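Putative exported protein (Bacteroides fragilis, PDB 4RAA) is of unknown function but folds as a six-bladed beta-propeller and is probably exported from the cytoplasm, perhaps as a lipoprotein. Local coordinates at residues 23-28 with 356-361; 261-266 with 313-318; 18-23 with 297-302; 275-280 with 290-295. One frame throughout, in Å; residues are numbered along the deposited sequence.

Contact 1 (23-28 with 356-361); sequences SILELS and LFVRIK
Glu26 and Arg359 meet in an antiparallel strand pair, 25-28 against 356-360. Strand 25-31, from early in the chain, is the outer strand of a sheet whose other strands come from the end of the chain, an arrangement consistent with closure of a beta-propeller ring. Glu26 N bonds to Arg359 O at 3.0 Å; the return backbone bond is weak. The Glu26 side chain begins with CB against Lys361 CB, 3.9 Å away. Its CG lies between the backbone N and the carbonyl carbon (chi1 61°), where it packs on Arg359 CG at 3.9 Å. CD follows, 3.7 Å from Arg359 NE. The tip atom OE2 forms a salt bridge with that NE at 3.1 Å. The bond is bent and weak, with the carboxylate and guanidinium planes 38° apart. Arg264 is the stronger partner of OE2. On the face of Leu27 and Val358 the contact is apolar. These two side chains lie side by side, pointing the same way, with Leu27 CD1 3.7 Å from Val358 CG2. Leu25 CD1 also reaches Val358 CG2, at 3.8 Å.

Contact 2 (261-266 with 313-318); sequences ETERDL and VDDYHV
Asp265 OD1 is gripped by two donors, His317 NE2 from the facing segment and Thr262 OG1 from its own. The bond from His317 NE2 to Asp265 OD1 is 2.8 Å long and nearly straight, at 168°. OD1 lies in the plane of the imidazole, at the edge of the ring. Seen from the carboxylate, however, the NE2 donor stands above the plane, 40° out of it. Thr262 OG1 reaches Asp265 OD1 at 2.6 Å from the opposite face. The carboxylate and the ring are turned 54° from each other, and the two side chains slide past one another in opposite directions. Thr262 also packs on the other segment. Its CG2 lies 3.6 Å from Asp315 O and 3.8 Å from His317 NE2. Asp315 is brought here by a type I' beta turn from Val313 to Tyr316, which leads into the strand carrying His317. Asp315 OD1 lies near Thr262 CB, and Asp315 OD2 comes within 3.7 Å of Glu263 CB. Arg264 NE is too far from Asp315 OD2 for a salt bridge, at 4.6 Å. In the propeller, the contact joins the turn between strands 254-261 and 265-272 to the neighbouring sheet. Phe267 stacks on the His317 ring, and Ile360 N bonds to Asp265 OD2. Both carboxylate oxygens of this buried aspartate thus accept protein donors, tying strand 265-272 to both 316-321 and 354-360.

Contact 3 (18-23 with 297-302); sequences DVNADS and QDQLKV
Gln299 sets out with CG anti to its carbonyl carbon (chi1 -76°) and runs on extended, which carries its amide past that of Asn20. Asn20 has CG anti to its backbone N (chi1 -174°), and the two side chains slide past each other in opposite directions. Gln299 OE1 takes the N-H of Ala21 in a bond of 2.7 Å that is almost straight, at 170°. The donor stands above the plane of the amide carbonyl. Asn20 OD1 rests against Gln299 CB at 3.4 Å. It is also 3.4 Å from Gln299 OE1, but both are acceptors and do not bond. Asn20 is the N-cap of the short helix 21-24, its OD1 accepting from Asp22 N at 2.8 Å. That helix leads into strand 25-31 of the propeller, and it meets the C-terminal end of helix 293-299. The latter ends in a Schellman motif, with Lys301 at positive phi. Leu300, next to Lys301, turns CD2 to the backbone of the short helix, 3.7 Å from Asp22 N. The same methyl lies 4.1 Å from Ala21 CB. Leu300 also packs on Leu25. Tyr291 lies beside both Ala21 and Gln299, and its OH bonds to Val19 O.

Contact 4 (275-280 with 290-295); sequences EKYIGL and NYPIKI
Ile278 and Tyr291 form the hydrogen-bonded pair of a beta hairpin, strands 275-282 and 287-292, at the outer edge of a four-stranded propeller sheet. Ile278 N bonds to Tyr291 O at 2.8 Å, and Tyr291 N bonds back to Ile278 O at 3.0 Å. A third bond, Ile293 N to Lys276 O at 2.8 Å, continues the pairing beyond Pro292. Pro292 is the N-cap residue of helix 293-299, so the last bond of the hairpin is made by the first residue of the helix. On one face of the sheet Tyr277 crosses Pro292 obliquely. Its CD2 lies 3.6 Å from Pro292 CA, and its CE2 reaches the proline CB and CG. On the other face Ile278 CG2 touches Ile293 CG1 at 4.0 Å. Leu280 crosses the Tyr291 side chain at about a right angle, its CD1 against CE1.

The Tyr270 ring meets that of Tyr277, and Phe296 packs on Ile278 and Leu280. Asn290 is held at both ends of its amide, OD1 by Tyr270 OH and ND2 by Glu15 O. Ile24 of helix 21-24 touches Leu280 and Tyr291. At the open end of the hairpin, Glu275 crosses Lys294, with a long salt bridge of 3.8 Å from Glu275 OE1 to Lys294 NZ.

Overall arrangement
Contact 2 is buried, and its centre is about 12 Å from the centre of the chain. Contacts 1, 3 and 4 are partly buried; the centre of contact 3 lies farthest out, about 23 Å from the chain centre. Contacts 1 and 4 are strand pairings held by backbone bonds, whereas contacts 2 and 3 each have one cross-segment hydrogen bond, using a side chain. Contacts 1 and 2 reach the same sheet, where Val358 O meets His317 N. Contacts 2 and 4 reach the sheet of strands 254-261, 265-272, 275-282 and 287-292. Helix 21-24 serves contacts 1 and 3; helix 293-299 serves contacts 3 and 4. Leu280, Ile24 and Leu25 pack together between contacts 1 and 4.

Contact 1 (23-28 with 356-361)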
loop_
_atom_site.group_PDB
_atom_site.type_symbol
_atom_site.label_atom_id
_atom_site.label_comp_id
_atom_site.label_asym_id
_atom_site.label_seq_id
_atom_site.Cartn_x
_atom_site.Cartn_y
_atom_site.Cartn_z
ATOM N N SER A 23 -36.974 23.184 -24.732
ATOM C CA SER A 23 -37.200 24.500 -24.102
ATOM C C SER A 23 -36.540 24.690 -22.737
ATOM O O SER A 23 -35.979 25.753 -22.477
ATOM C CB SER A 23 -38.702 24.788 -23.966
ATOM O OG SER A 23 -39.325 23.845 -23.115
ATOM N N ILE A 24 -36.638 23.683 -21.865
ATOM C CA ILE A 24 -36.067 23.750 -20.482
ATOM C C ILE A 24 -34.569 23.424 -20.338
ATOM O O ILE A 24 -34.013 23.625 -19.248
ATOM C CB ILE A 24 -36.876 22.899 -19.443
ATOM C CG1 ILE A 24 -36.951 21.412 -19.841
ATOM C CG2 ILE A 24 -38.272 23.482 -19.247
ATOM C CD1 ILE A 24 -37.577 20.522 -18.794
ATOM N N LEU A 25 -33.925 22.941 -21.411
ATOM C CA LEU A 25 -32.495 22.565 -21.402
ATOM C C LEU A 25 -31.642 23.373 -22.381
ATOM O O LEU A 25 -32.142 23.805 -23.435
ATOM C CB LEU A 25 -32.330 21.080 -21.754
ATOM C CG LEU A 25 -32.930 20.022 -20.822
ATOM C CD1 LEU A 25 -32.894 18.654 -21.494
ATOM C CD2 LEU A 25 -32.212 19.995 -19.481
ATOM N N GLU A 26 -30.365 23.564 -22.006
ATOM C CA GLU A 26 -29.343 24.205 -22.849
ATOM C C GLU A 26 -28.289 23.143 -23.181
ATOM O O GLU A 26 -27.791 22.452 -22.285
ATOM C CB GLU A 26 -28.712 25.451 -22.214
ATOM C CG GLU A 26 -27.966 25.282 -20.892
ATOM C CD GLU A 26 -27.465 26.614 -20.331
ATOM O OE1 GLU A 26 -27.090 27.507 -21.119
ATOM O OE2 GLU A 26 -27.419 26.765 -19.089
ATOM N N LEU A 27 -27.961 23.052 -24.471
ATOM C CA LEU A 27 -27.062 22.049 -25.039
ATOM C C LEU A 27 -25.721 22.606 -25.459
ATOM O O LEU A 27 -25.538 23.811 -25.641
ATOM C CB LEU A 27 -27.702 21.400 -26.291
ATOM C CG LEU A 27 -28.699 20.252 -26.114
ATOM C CD1 LEU A 27 -29.669 20.459 -24.956
ATOM C CD2 LEU A 27 -29.442 20.020 -27.424
ATOM N N SER A 28 -24.797 21.675 -25.636
ATOM C CA SER A 28 -23.467 21.949 -26.137
ATOM C C SER A 28 -22.887 20.615 -26.591
ATOM O O SER A 28 -23.264 19.564 -26.063
ATOM C CB SER A 28 -22.601 22.607 -25.069
ATOM O OG SER A 28 -21.299 22.840 -25.564
ATOM N N LEU A 356 -22.308 14.959 -25.594
ATOM C CA LEU A 356 -23.425 15.867 -25.412
ATOM C C LEU A 356 -23.284 16.407 -23.996
ATOM O O LEU A 356 -23.274 15.631 -23.036
ATOM C CB LEU A 356 -24.770 15.138 -25.550
ATOM C CG LEU A 356 -26.043 15.811 -25.012
ATOM C CD1 LEU A 356 -26.238 17.229 -25.534
ATOM C CD2 LEU A 356 -27.252 14.950 -25.337
ATOM N N PHE A 357 -23.156 17.725 -23.888
ATOM C CA PHE A 357 -23.155 18.430 -22.613
ATOM C C PHE A 357 -24.539 19.061 -22.527
ATOM O O PHE A 357 -24.906 19.847 -23.411
ATOM C CB PHE A 357 -22.051 19.473 -22.559
ATOM C CG PHE A 357 -20.679 18.879 -22.468
ATOM C CD1 PHE A 357 -19.998 18.501 -23.618
ATOM C CD2 PHE A 357 -20.063 18.682 -21.233
ATOM C CE1 PHE A 357 -18.726 17.943 -23.538
ATOM C CE2 PHE A 357 -18.789 18.131 -21.155
ATOM C CZ PHE A 357 -18.122 17.759 -22.305
ATOM N N VAL A 358 -25.300 18.700 -21.486
ATOM C CA VAL A 358 -26.683 19.174 -21.289
ATOM C C VAL A 358 -26.999 19.457 -19.821
ATOM O O VAL A 358 -26.541 18.742 -18.939
ATOM C CB VAL A 358 -27.699 18.147 -21.876
ATOM C CG1 VAL A 358 -27.552 16.765 -21.244
ATOM C CG2 VAL A 358 -29.136 18.638 -21.756
ATOM N N ARG A 359 -27.778 20.506 -19.574
ATOM C CA ARG A 359 -28.220 20.879 -18.218
ATOM C C ARG A 359 -29.477 21.738 -18.283
ATOM O O ARG A 359 -29.885 22.163 -19.364
ATOM C CB ARG A 359 -27.117 21.630 -17.460
ATOM C CG ARG A 359 -26.688 22.951 -18.089
ATOM C CD ARG A 359 -25.544 23.628 -17.343
ATOM N NE ARG A 359 -25.196 24.920 -17.949
ATOM C CZ ARG A 359 -24.265 25.772 -17.508
ATOM N NH1 ARG A 359 -23.528 25.503 -16.423
ATOM N NH2 ARG A 359 -24.063 26.917 -18.168
ATOM N N ILE A 360 -30.072 21.996 -17.121
ATOM C CA ILE A 360 -31.241 22.867 -17.027
ATOM C C ILE A 360 -30.713 24.283 -17.206
ATOM O O ILE A 360 -29.743 24.669 -16.537
ATOM C CB ILE A 360 -31.979 22.712 -15.667
ATOM C CG1 ILE A 360 -32.584 21.304 -15.522
ATOM C CG2 ILE A 360 -33.081 23.762 -15.490
ATOM C CD1 ILE A 360 -33.786 21.004 -16.407
ATOM N N LYS A 361 -31.317 25.032 -18.128
ATOM C CA LYS A 361 -30.939 26.433 -18.346
ATOM C C LYS A 361 -31.566 27.301 -17.250
ATOM O O LYS A 361 -32.678 26.998 -16.790
ATOM C CB LYS A 361 -31.361 26.933 -19.742
ATOM C CG LYS A 361 -32.867 27.073 -20.007
ATOM C CD LYS A 361 -33.192 27.485 -21.444
ATOM C CE LYS A 361 -32.641 28.862 -21.799
ATOM N NZ LYS A 361 -33.054 29.322 -23.146
#

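Contact 2 (261-266 with 313-318)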
loop_
_atom_site.group_PDB
_atom_site.type_symbol
_atom_site.label_atom_id
_atom_site.label_comp_id
_atom_site.label_asym_id
_atom_site.label_seq_id
_atom_site.Cartn_x
_atom_site.Cartn_y
_atom_site.Cartn_z
ATOM N N GLU A 261 -25.996 14.620 -9.922
ATOM C CA GLU A 261 -26.407 15.890 -9.325
ATOM C C GLU A 261 -25.377 16.988 -9.602
ATOM O O GLU A 261 -24.184 16.704 -9.710
ATOM C CB GLU A 261 -26.616 15.691 -7.812
ATOM C CG GLU A 261 -27.486 16.768 -7.164
ATOM C CD GLU A 261 -27.728 16.587 -5.668
ATOM O OE1 GLU A 261 -27.590 15.476 -5.107
ATOM O OE2 GLU A 261 -28.093 17.592 -5.031
ATOM N N THR A 262 -25.866 18.221 -9.772
ATOM C CA THR A 262 -25.033 19.428 -9.946
ATOM C C THR A 262 -25.567 20.475 -8.954
ATOM O O THR A 262 -26.415 20.143 -8.124
ATOM C CB THR A 262 -25.056 19.973 -11.404
ATOM O OG1 THR A 262 -26.342 20.516 -11.718
ATOM C CG2 THR A 262 -24.694 18.889 -12.413
ATOM N N GLU A 263 -25.064 21.711 -9.022
ATOM C CA GLU A 263 -25.547 22.809 -8.158
ATOM C C GLU A 263 -26.950 23.273 -8.523
ATOM O O GLU A 263 -27.696 23.675 -7.641
ATOM C CB GLU A 263 -24.610 24.034 -8.213
ATOM C CG GLU A 263 -23.187 23.804 -7.702
ATOM C CD GLU A 263 -23.093 23.460 -6.212
ATOM O OE1 GLU A 263 -24.039 23.740 -5.438
ATOM O OE2 GLU A 263 -22.043 22.914 -5.804
ATOM N N ARG A 264 -27.296 23.206 -9.809
ATOM C CA ARG A 264 -28.574 23.715 -10.332
ATOM C C ARG A 264 -29.667 22.671 -10.606
ATOM O O ARG A 264 -30.856 23.001 -10.505
ATOM C CB ARG A 264 -28.326 24.538 -11.614
ATOM C CG ARG A 264 -27.763 23.770 -12.812
ATOM C CD ARG A 264 -27.713 24.633 -14.061
ATOM N NE ARG A 264 -26.691 25.680 -14.005
ATOM C CZ ARG A 264 -26.484 26.606 -14.948
ATOM N NH1 ARG A 264 -27.233 26.659 -16.059
ATOM N NH2 ARG A 264 -25.515 27.505 -14.781
ATOM N N ASP A 265 -29.273 21.445 -10.969
ATOM C CA ASP A 265 -30.219 20.380 -11.326
ATOM C C ASP A 265 -29.842 18.982 -10.822
ATOM O O ASP A 265 -28.797 18.787 -10.192
ATOM C CB ASP A 265 -30.428 20.381 -12.851
ATOM C CG ASP A 265 -29.183 19.986 -13.645
ATOM O OD1 ASP A 265 -28.260 19.349 -13.094
ATOM O OD2 ASP A 265 -29.148 20.297 -14.860
ATOM N N LEU A 266 -30.715 18.020 -11.115
ATOM C CA LEU A 266 -30.538 16.632 -10.715
ATOM C C LEU A 266 -31.284 15.732 -11.715
ATOM O O LEU A 266 -32.503 15.830 -11.843
ATOM C CB LEU A 266 -31.059 16.481 -9.280
ATOM C CG LEU A 266 -30.979 15.170 -8.488
ATOM C CD1 LEU A 266 -31.155 15.468 -7.004
ATOM C CD2 LEU A 266 -31.999 14.136 -8.948
ATOM N N VAL A 313 -19.478 18.197 -15.918
ATOM C CA VAL A 313 -18.427 19.165 -16.295
ATOM C C VAL A 313 -19.026 20.575 -16.314
ATOM O O VAL A 313 -19.848 20.869 -17.184
ATOM C CB VAL A 313 -17.856 18.816 -17.702
ATOM C CG1 VAL A 313 -16.768 19.800 -18.142
ATOM C CG2 VAL A 313 -17.332 17.378 -17.743
ATOM N N ASP A 314 -18.636 21.433 -15.362
ATOM C CA ASP A 314 -19.173 22.811 -15.242
ATOM C C ASP A 314 -20.726 22.724 -15.160
ATOM O O ASP A 314 -21.459 23.388 -15.913
ATOM C CB ASP A 314 -18.646 23.682 -16.418
ATOM C CG ASP A 314 -19.076 25.151 -16.342
ATOM O OD1 ASP A 314 -19.275 25.688 -15.227
ATOM O OD2 ASP A 314 -19.217 25.759 -17.428
ATOM N N ASP A 315 -21.193 21.827 -14.283
ATOM C CA ASP A 315 -22.614 21.515 -14.088
ATOM C C ASP A 315 -23.374 20.965 -15.337
ATOM O O ASP A 315 -24.609 20.965 -15.343
ATOM C CB ASP A 315 -23.349 22.713 -13.439
ATOM C CG ASP A 315 -22.809 23.075 -12.037
ATOM O OD1 ASP A 315 -22.115 22.265 -11.382
ATOM O OD2 ASP A 315 -23.127 24.189 -11.562
ATOM N N TYR A 316 -22.655 20.482 -16.362
ATOM C CA TYR A 316 -23.260 19.863 -17.565
ATOM C C TYR A 316 -23.198 18.337 -17.436
ATOM O O TYR A 316 -22.153 17.791 -17.091
ATOM C CB TYR A 316 -22.560 20.253 -18.888
ATOM C CG TYR A 316 -22.863 21.632 -19.452
ATOM C CD1 TYR A 316 -23.948 21.833 -20.327
ATOM C CD2 TYR A 316 -22.047 22.732 -19.155
ATOM C CE1 TYR A 316 -24.220 23.089 -20.863
ATOM C CE2 TYR A 316 -22.315 23.996 -19.685
ATOM C CZ TYR A 316 -23.395 24.170 -20.539
ATOM O OH TYR A 316 -23.648 25.418 -21.050
ATOM N N HIS A 317 -24.317 17.671 -17.731
ATOM C CA HIS A 317 -24.406 16.204 -17.741
ATOM C C HIS A 317 -23.815 15.748 -19.068
ATOM O O HIS A 317 -24.031 16.416 -20.081
ATOM C CB HIS A 317 -25.856 15.746 -17.602
ATOM C CG HIS A 317 -26.471 16.130 -16.300
ATOM N ND1 HIS A 317 -26.757 15.212 -15.316
ATOM C CD2 HIS A 317 -26.797 17.342 -15.791
ATOM C CE1 HIS A 317 -27.261 15.840 -14.268
ATOM N NE2 HIS A 317 -27.294 17.132 -14.528
ATOM N N VAL A 318 -23.078 14.632 -19.057
ATOM C CA VAL A 318 -22.371 14.117 -20.235
ATOM C C VAL A 318 -23.047 12.859 -20.762
ATOM O O VAL A 318 -23.407 11.986 -19.980
ATOM C CB VAL A 318 -20.890 13.791 -19.910
ATOM C CG1 VAL A 318 -20.146 13.276 -21.154
ATOM C CG2 VAL A 318 -20.191 15.021 -19.337
#

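Contact 3 (18-23 with 297-302)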
loop_
_atom_site.group_PDB
_atom_site.type_symbol
_atom_site.label_atom_id
_atom_site.label_comp_id
_atom_site.label_asym_id
_atom_site.label_seq_id
_atom_site.Cartn_x
_atom_site.Cartn_y
_atom_site.Cartn_z
ATOM N N ASP A 18 -46.059 17.240 -20.701
ATOM C CA ASP A 18 -46.324 17.755 -22.054
ATOM C C ASP A 18 -45.481 19.007 -22.390
ATOM O O ASP A 18 -45.771 19.706 -23.366
ATOM C CB ASP A 18 -47.843 17.829 -22.379
ATOM C CG ASP A 18 -48.634 18.712 -21.443
ATOM O OD1 ASP A 18 -48.079 19.233 -20.449
ATOM O OD2 ASP A 18 -49.845 18.866 -21.704
ATOM N N VAL A 19 -44.412 19.231 -21.614
ATOM C CA VAL A 19 -43.422 20.275 -21.881
ATOM C C VAL A 19 -42.310 19.603 -22.694
ATOM O O VAL A 19 -41.870 18.496 -22.355
ATOM C CB VAL A 19 -42.831 20.886 -20.582
ATOM C CG1 VAL A 19 -41.599 21.760 -20.861
ATOM C CG2 VAL A 19 -43.902 21.690 -19.841
ATOM N N ASN A 20 -41.863 20.284 -23.752
ATOM C CA ASN A 20 -40.774 19.808 -24.609
ATOM C C ASN A 20 -39.439 20.033 -23.870
ATOM O O ASN A 20 -39.224 21.096 -23.277
ATOM C CB ASN A 20 -40.796 20.564 -25.947
ATOM C CG ASN A 20 -39.794 20.026 -26.965
ATOM O OD1 ASN A 20 -38.717 19.556 -26.624
ATOM N ND2 ASN A 20 -40.143 20.134 -28.236
ATOM N N ALA A 21 -38.555 19.033 -23.919
ATOM C CA ALA A 21 -37.234 19.097 -23.246
ATOM C C ALA A 21 -36.272 20.130 -23.855
ATOM O O ALA A 21 -35.367 20.619 -23.170
ATOM C CB ALA A 21 -36.581 17.725 -23.232
ATOM N N ASP A 22 -36.485 20.433 -25.136
ATOM C CA ASP A 22 -35.730 21.427 -25.900
ATOM C C ASP A 22 -35.800 22.817 -25.244
ATOM O O ASP A 22 -34.801 23.519 -25.181
ATOM C CB ASP A 22 -36.303 21.491 -27.340
ATOM C CG ASP A 22 -35.392 22.203 -28.330
ATOM O OD1 ASP A 22 -34.186 21.872 -28.372
ATOM O OD2 ASP A 22 -35.901 23.051 -29.107
ATOM N N SER A 23 -36.974 23.184 -24.732
ATOM C CA SER A 23 -37.200 24.500 -24.102
ATOM C C SER A 23 -36.540 24.690 -22.737
ATOM O O SER A 23 -35.979 25.753 -22.477
ATOM C CB SER A 23 -38.702 24.788 -23.966
ATOM O OG SER A 23 -39.325 23.845 -23.115
ATOM N N GLN A 297 -34.662 11.953 -26.601
ATOM C CA GLN A 297 -33.626 12.070 -27.651
ATOM C C GLN A 297 -34.131 12.678 -28.982
ATOM O O GLN A 297 -33.377 13.391 -29.650
ATOM C CB GLN A 297 -32.935 10.723 -27.882
ATOM C CG GLN A 297 -33.787 9.689 -28.595
ATOM C CD GLN A 297 -33.304 8.263 -28.426
ATOM O OE1 GLN A 297 -32.250 7.997 -27.832
ATOM N NE2 GLN A 297 -34.093 7.326 -28.939
ATOM N N ASP A 298 -35.378 12.375 -29.365
ATOM C CA ASP A 298 -36.012 12.982 -30.557
ATOM C C ASP A 298 -36.352 14.475 -30.328
ATOM O O ASP A 298 -36.202 15.282 -31.246
ATOM C CB ASP A 298 -37.227 12.162 -31.053
ATOM C CG ASP A 298 -36.823 10.855 -31.778
ATOM O OD1 ASP A 298 -35.625 10.487 -31.834
ATOM O OD2 ASP A 298 -37.729 10.185 -32.319
ATOM N N GLN A 299 -36.774 14.840 -29.115
ATOM C CA GLN A 299 -37.055 16.251 -28.758
ATOM C C GLN A 299 -35.814 17.152 -28.796
ATOM O O GLN A 299 -35.918 18.309 -29.185
ATOM C CB GLN A 299 -37.728 16.368 -27.384
ATOM C CG GLN A 299 -39.207 15.997 -27.375
ATOM C CD GLN A 299 -39.889 16.217 -26.026
ATOM O OE1 GLN A 299 -39.265 16.638 -25.044
ATOM N NE2 GLN A 299 -41.183 15.936 -25.974
ATOM N N LEU A 300 -34.661 16.632 -28.379
ATOM C CA LEU A 300 -33.384 17.383 -28.437
ATOM C C LEU A 300 -32.640 17.253 -29.781
ATOM O O LEU A 300 -31.607 17.900 -29.963
ATOM C CB LEU A 300 -32.451 16.944 -27.302
ATOM C CG LEU A 300 -32.998 17.060 -25.878
ATOM C CD1 LEU A 300 -32.002 16.466 -24.899
ATOM C CD2 LEU A 300 -33.307 18.507 -25.531
ATOM N N LYS A 301 -33.161 16.426 -30.699
ATOM C CA LYS A 301 -32.598 16.201 -32.043
ATOM C C LYS A 301 -31.170 15.638 -31.993
ATOM O O LYS A 301 -30.250 16.202 -32.604
ATOM C CB LYS A 301 -32.694 17.476 -32.915
ATOM C CG LYS A 301 -34.113 17.941 -33.214
ATOM C CD LYS A 301 -34.102 19.123 -34.178
ATOM C CE LYS A 301 -35.470 19.392 -34.791
ATOM N NZ LYS A 301 -36.481 19.792 -33.775
ATOM N N VAL A 302 -31.011 14.526 -31.255
ATOM C CA VAL A 302 -29.707 13.821 -31.074
ATOM C C VAL A 302 -29.704 12.308 -31.413
ATOM O O VAL A 302 -28.770 11.598 -31.023
ATOM C CB VAL A 302 -29.114 14.067 -29.656
ATOM C CG1 VAL A 302 -29.015 15.560 -29.371
ATOM C CG2 VAL A 302 -29.928 13.374 -28.568
#

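Contact 4 (275-280 with 290-295)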
loop_
_atom_site.group_PDB
_atom_site.type_symbol
_atom_site.label_atom_id
_atom_site.label_comp_id
_atom_site.label_asym_id
_atom_site.label_seq_id
_atom_site.Cartn_x
_atom_site.Cartn_y
_atom_site.Cartn_z
ATOM N N GLU A 275 -38.182 -0.390 -20.397
ATOM C CA GLU A 275 -37.940 0.873 -21.156
ATOM C C GLU A 275 -37.175 1.904 -20.324
ATOM O O GLU A 275 -37.401 2.006 -19.123
ATOM C CB GLU A 275 -39.267 1.494 -21.641
ATOM C CG GLU A 275 -40.065 0.663 -22.651
ATOM C CD GLU A 275 -39.402 0.486 -24.026
ATOM O OE1 GLU A 275 -38.394 1.163 -24.346
ATOM O OE2 GLU A 275 -39.908 -0.347 -24.817
ATOM N N LYS A 276 -36.303 2.681 -20.976
ATOM C CA LYS A 276 -35.468 3.702 -20.307
ATOM C C LYS A 276 -36.187 5.049 -20.195
ATOM O O LYS A 276 -36.725 5.546 -21.183
ATOM C CB LYS A 276 -34.163 3.933 -21.080
ATOM C CG LYS A 276 -33.277 2.709 -21.258
ATOM C CD LYS A 276 -32.147 2.998 -22.231
ATOM C CE LYS A 276 -31.315 1.754 -22.479
ATOM N NZ LYS A 276 -30.199 2.018 -23.430
ATOM N N TYR A 277 -36.160 5.640 -19.002
ATOM C CA TYR A 277 -36.771 6.948 -18.706
ATOM C C TYR A 277 -35.750 7.889 -18.089
ATOM O O TYR A 277 -34.711 7.448 -17.597
ATOM C CB TYR A 277 -37.928 6.789 -17.711
ATOM C CG TYR A 277 -39.069 5.949 -18.226
ATOM C CD1 TYR A 277 -39.053 4.561 -18.084
ATOM C CD2 TYR A 277 -40.168 6.535 -18.867
ATOM C CE1 TYR A 277 -40.092 3.774 -18.568
ATOM C CE2 TYR A 277 -41.220 5.755 -19.356
ATOM C CZ TYR A 277 -41.174 4.376 -19.201
ATOM O OH TYR A 277 -42.186 3.583 -19.665
ATOM N N ILE A 278 -36.050 9.186 -18.125
ATOM C CA ILE A 278 -35.217 10.198 -17.466
ATOM C C ILE A 278 -36.060 11.303 -16.825
ATOM O O ILE A 278 -36.890 11.941 -17.484
ATOM C CB ILE A 278 -34.121 10.794 -18.373
ATOM C CG1 ILE A 278 -33.271 11.797 -17.564
ATOM C CG2 ILE A 278 -34.702 11.434 -19.636
ATOM C CD1 ILE A 278 -31.984 12.209 -18.237
ATOM N N GLY A 279 -35.801 11.515 -15.536
ATOM C CA GLY A 279 -36.460 12.521 -14.722
ATOM C C GLY A 279 -35.489 13.660 -14.482
ATOM O O GLY A 279 -34.386 13.433 -13.970
ATOM N N LEU A 280 -35.897 14.875 -14.852
ATOM C CA LEU A 280 -35.100 16.091 -14.680
ATOM C C LEU A 280 -35.730 16.840 -13.516
ATOM O O LEU A 280 -36.949 16.951 -13.481
ATOM C CB LEU A 280 -35.173 16.950 -15.953
ATOM C CG LEU A 280 -35.058 16.223 -17.310
ATOM C CD1 LEU A 280 -35.288 17.152 -18.494
ATOM C CD2 LEU A 280 -33.714 15.527 -17.441
ATOM N N ASN A 290 -40.569 14.333 -16.508
ATOM C CA ASN A 290 -40.239 12.934 -16.796
ATOM C C ASN A 290 -40.476 12.596 -18.261
ATOM O O ASN A 290 -41.520 12.934 -18.805
ATOM C CB ASN A 290 -41.094 12.026 -15.918
ATOM C CG ASN A 290 -40.582 10.600 -15.876
ATOM O OD1 ASN A 290 -39.464 10.351 -15.440
ATOM N ND2 ASN A 290 -41.402 9.660 -16.299
ATOM N N TYR A 291 -39.516 11.905 -18.875
ATOM C CA TYR A 291 -39.554 11.551 -20.304
ATOM C C TYR A 291 -39.055 10.143 -20.572
ATOM O O TYR A 291 -38.038 9.759 -19.995
ATOM C CB TYR A 291 -38.598 12.459 -21.097
ATOM C CG TYR A 291 -38.860 13.946 -21.008
ATOM C CD1 TYR A 291 -38.342 14.698 -19.943
ATOM C CD2 TYR A 291 -39.587 14.620 -22.010
ATOM C CE1 TYR A 291 -38.563 16.068 -19.854
ATOM C CE2 TYR A 291 -39.801 15.995 -21.939
ATOM C CZ TYR A 291 -39.293 16.714 -20.850
ATOM O OH TYR A 291 -39.488 18.065 -20.738
ATOM N N PRO A 292 -39.764 9.367 -21.427
ATOM C CA PRO A 292 -39.136 8.123 -21.904
ATOM C C PRO A 292 -37.971 8.561 -22.798
ATOM O O PRO A 292 -38.155 9.499 -23.581
ATOM C CB PRO A 292 -40.240 7.439 -22.739
ATOM C CG PRO A 292 -41.511 8.156 -22.451
ATOM C CD PRO A 292 -41.162 9.503 -21.888
ATOM N N ILE A 293 -36.801 7.929 -22.687
ATOM C CA ILE A 293 -35.632 8.336 -23.508
ATOM C C ILE A 293 -35.922 8.364 -25.026
ATOM O O ILE A 293 -35.373 9.228 -25.723
ATOM C CB ILE A 293 -34.313 7.600 -23.098
ATOM C CG1 ILE A 293 -33.813 8.196 -21.758
ATOM C CG2 ILE A 293 -33.196 7.748 -24.139
ATOM C CD1 ILE A 293 -32.640 7.488 -21.098
ATOM N N LYS A 294 -36.796 7.477 -25.521
ATOM C CA LYS A 294 -37.209 7.515 -26.951
ATOM C C LYS A 294 -37.769 8.893 -27.361
ATOM O O LYS A 294 -37.497 9.373 -28.465
ATOM C CB LYS A 294 -38.231 6.412 -27.319
ATOM C CG LYS A 294 -37.634 5.075 -27.744
ATOM C CD LYS A 294 -36.944 4.321 -26.617
ATOM C CE LYS A 294 -36.264 3.050 -27.126
ATOM N NZ LYS A 294 -37.210 2.113 -27.795
ATOM N N ILE A 295 -38.539 9.502 -26.463
ATOM C CA ILE A 295 -39.127 10.827 -26.682
ATOM C C ILE A 295 -38.051 11.902 -26.453
ATOM O O ILE A 295 -37.911 12.796 -27.284
ATOM C CB ILE A 295 -40.410 11.042 -25.817
ATOM C CG1 ILE A 295 -41.616 10.262 -26.404
ATOM C CG2 ILE A 295 -40.798 12.523 -25.719
ATOM C CD1 ILE A 295 -41.511 8.747 -26.397
#